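Local coordinates for protein putative hydroxymethylglutaryl-CoA synthase (Streptococcus mutans, PDB 3SQZ) that binds coenzyme A in a thiolase-type fold and probably condenses acetyl-CoA with acetoacetyl-CoA to give hydroxymethylglutaryl-CoA, at residues Q238-L243 / A274-N279. Sequence-based numbering, arbitrary orientation. Where two conformers were deposited one is given.
With COA (coenzyme A), chain D.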
# COMPACT_ATOMS: atom_id res chain seq x y z
N GLN A 238 -15.97 11.92 3.56
CA GLN A 238 -16.41 10.98 2.53
C GLN A 238 -15.87 9.58 2.78
O GLN A 238 -16.57 8.59 2.56
CB GLN A 238 -16.03 11.49 1.15
CG GLN A 238 -16.84 12.70 0.75
CD GLN A 238 -18.31 12.37 0.60
OE1 GLN A 238 -18.68 11.41 -0.07
NE2 GLN A 238 -19.16 13.16 1.25
N TYR A 239 -14.62 9.49 3.23
CA TYR A 239 -14.03 8.20 3.65
C TYR A 239 -14.95 7.57 4.70
O TYR A 239 -15.30 6.39 4.60
CB TYR A 239 -12.59 8.42 4.16
CG TYR A 239 -11.82 7.29 4.89
CD1 TYR A 239 -12.18 6.89 6.17
CD2 TYR A 239 -10.67 6.70 4.32
CE1 TYR A 239 -11.45 5.90 6.86
CE2 TYR A 239 -9.93 5.71 5.01
CZ TYR A 239 -10.32 5.31 6.27
OH TYR A 239 -9.61 4.34 6.97
N LEU A 240 -15.34 8.36 5.70
CA LEU A 240 -16.17 7.83 6.79
C LEU A 240 -17.59 7.49 6.35
O LEU A 240 -18.16 6.50 6.82
CB LEU A 240 -16.17 8.79 7.98
CG LEU A 240 -14.81 8.96 8.65
CD1 LEU A 240 -14.85 10.08 9.68
CD2 LEU A 240 -14.37 7.66 9.31
N ASP A 241 -18.17 8.28 5.45
CA ASP A 241 -19.52 7.98 4.98
C ASP A 241 -19.56 6.75 4.06
O ASP A 241 -20.49 5.95 4.13
CB ASP A 241 -20.16 9.17 4.28
CG ASP A 241 -21.62 8.93 3.99
OD1 ASP A 241 -22.41 8.85 4.95
OD2 ASP A 241 -21.99 8.81 2.80
N MET A 242 -18.57 6.61 3.20
CA MET A 242 -18.50 5.42 2.36
C MET A 242 -18.21 4.18 3.21
O MET A 242 -18.73 3.11 2.93
CB MET A 242 -17.50 5.60 1.23
CG MET A 242 -17.96 6.68 0.27
SD MET A 242 -17.06 6.70 -1.28
CE MET A 242 -17.65 5.21 -2.08
N LEU A 243 -17.41 4.34 4.25
CA LEU A 243 -17.20 3.24 5.18
C LEU A 243 -18.52 2.84 5.85
O LEU A 243 -18.91 1.67 5.83
CB LEU A 243 -16.17 3.63 6.24
CG LEU A 243 -15.98 2.66 7.40
CD1 LEU A 243 -15.47 1.29 6.96
CD2 LEU A 243 -15.03 3.27 8.42
N ALA A 274 -7.64 6.14 10.00
CA ALA A 274 -8.02 4.75 10.23
C ALA A 274 -8.65 4.59 11.61
O ALA A 274 -9.60 3.82 11.77
CB ALA A 274 -6.82 3.84 10.09
N LEU A 275 -8.13 5.30 12.61
CA LEU A 275 -8.72 5.28 13.95
C LEU A 275 -10.16 5.82 13.93
O LEU A 275 -11.05 5.28 14.58
CB LEU A 275 -7.85 6.06 14.93
CG LEU A 275 -8.40 6.19 16.36
CD1 LEU A 275 -8.58 4.82 17.02
CD2 LEU A 275 -7.47 7.07 17.18
N LYS A 276 -10.38 6.89 13.18
CA LYS A 276 -11.74 7.40 13.01
C LYS A 276 -12.64 6.35 12.37
O LYS A 276 -13.79 6.19 12.76
CB LYS A 276 -11.73 8.69 12.18
CG LYS A 276 -11.12 9.87 12.90
CD LYS A 276 -11.15 11.10 12.02
CE LYS A 276 -10.58 12.31 12.75
NZ LYS A 276 -10.70 13.52 11.89
N GLY A 277 -12.11 5.62 11.39
CA GLY A 277 -12.86 4.56 10.74
C GLY A 277 -13.21 3.45 11.72
O GLY A 277 -14.35 2.99 11.78
N PHE A 278 -12.22 3.02 12.48
CA PHE A 278 -12.42 2.01 13.51
C PHE A 278 -13.51 2.44 14.48
O PHE A 278 -14.44 1.68 14.76
CB PHE A 278 -11.09 1.77 14.24
CG PHE A 278 -11.17 0.73 15.33
CD1 PHE A 278 -11.02 -0.61 15.03
CD2 PHE A 278 -11.37 1.09 16.66
CE1 PHE A 278 -11.08 -1.57 16.02
CE2 PHE A 278 -11.44 0.13 17.66
CZ PHE A 278 -11.29 -1.20 17.33
N ASN A 279 -13.42 3.67 14.98
CA ASN A 279 -14.41 4.16 15.93
C ASN A 279 -15.78 4.30 15.28
O ASN A 279 -16.81 4.11 15.94
CB ASN A 279 -13.95 5.47 16.57
CG ASN A 279 -12.78 5.29 17.53
OD1 ASN A 279 -12.55 4.20 18.05
ND2 ASN A 279 -12.05 6.36 17.78
N1A COA D . -1.97 18.51 19.32
C2A COA D . -2.70 17.44 18.95
N3A COA D . -3.41 17.46 17.76
C4A COA D . -3.36 18.56 16.97
C5A COA D . -2.60 19.67 17.34
C6A COA D . -1.92 19.66 18.50
N6A COA D . -1.13 20.79 18.89
N7A COA D . -2.73 20.63 16.37
C8A COA D . -3.53 20.15 15.41
N9A COA D . -3.94 18.86 15.82
C1B COA D . -4.70 17.91 15.02
C2B COA D . -6.25 17.84 14.94
O2B COA D . -7.17 18.34 15.80
C3B COA D . -6.44 16.66 14.02
O3B COA D . -7.05 15.47 14.34
P3B COA D . -8.59 15.33 14.46
O7A COA D . -9.21 15.29 13.02
O8A COA D . -8.79 13.97 15.19
O9A COA D . -9.14 16.48 15.27
C4B COA D . -5.27 16.78 13.12
O4B COA D . -4.19 16.94 14.06
C5B COA D . -5.29 17.36 11.74
O5B COA D . -5.53 18.73 11.95
P1A COA D . -5.66 19.71 10.71
O1A COA D . -6.81 19.20 9.74
O2A COA D . -5.93 21.11 11.20
O3A COA D . -4.26 19.63 9.96
P2A COA D . -4.02 20.08 8.45
O4A COA D . -4.93 21.31 8.08
O5A COA D . -2.56 20.44 8.27
O6A COA D . -4.39 18.86 7.48
CBP COA D . -4.62 16.55 6.77
CCP COA D . -4.28 17.52 7.88
CDP COA D . -6.04 16.75 6.37
CEP COA D . -4.44 15.13 7.24
CAP COA D . -3.69 16.83 5.62
OAP COA D . -2.42 16.41 5.88
C9P COA D . -4.20 16.29 4.30
O9P COA D . -5.11 16.81 3.67
N8P COA D . -3.48 15.10 3.79
C7P COA D . -3.96 14.37 2.63
C6P COA D . -5.22 13.56 2.89
C5P COA D . -5.63 12.69 1.71
O5P COA D . -4.83 12.36 0.87
N4P COA D . -6.97 12.19 1.66
C3P COA D . -7.37 11.26 0.59
C2P COA D . -7.65 9.84 1.00
S1P COA D . -8.67 9.63 2.42
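L243, L240 and Y239 of helix 232-254 close round G277 of helix 271-279, and the contact between 238-243 and 274-279 is almost wholly van der Waals. The short axes approach to 10.0 Å at a crossing angle of -32°, with L240 and G277 facing each other. Y239, L243 and A274 also touch F266 on strand 263-266, an outermost strand of the mixed sheet in this thiolase fold.

Aliphatic contacts are the closest. G277, having no side chain, lets the CD2 methyl of L243 come to 3.4 Å from its CA, tighter than ordinary carbon contact. L240 comes in alongside: its CD2 sits 3.7 Å from G277 N and 4.0 Å from CB of K276, so one methyl group touches both the backbone and the root of the lysine.

The aromatic contribution comes from Y239, which meets the same glycine. In the conformer described, with CG anti to the backbone N (chi1 169°), its ring meets CA of G277 at an edge, near the ring plane. Its OH lies 3.7 Å from A274 CA, but the polar partner of that hydroxyl is the carbonyl O of H267, a predicted active-site residue. F339 packs edge-to-face with the ring, while S1P of coenzyme A lies 4.0 Å from CD2 of Y239, oblique to the ring.

The polar chemistry begins where the apolar contact ends. Beyond CG the K276 chain is fully extended and leads away from L240, carrying NZ to the 3'-phosphate, where it donates a hydrogen bond of 2.6 Å to O7A, probably strengthened by charge attraction. K272, on the same helix, also hydrogen-bonds the cofactor.

A glycine-centred helix pair thus holds the base of K276, and Y239, part of the same interface, lies near the cofactor sulfur, consistent with a structural link between both ends of the CoA pocket.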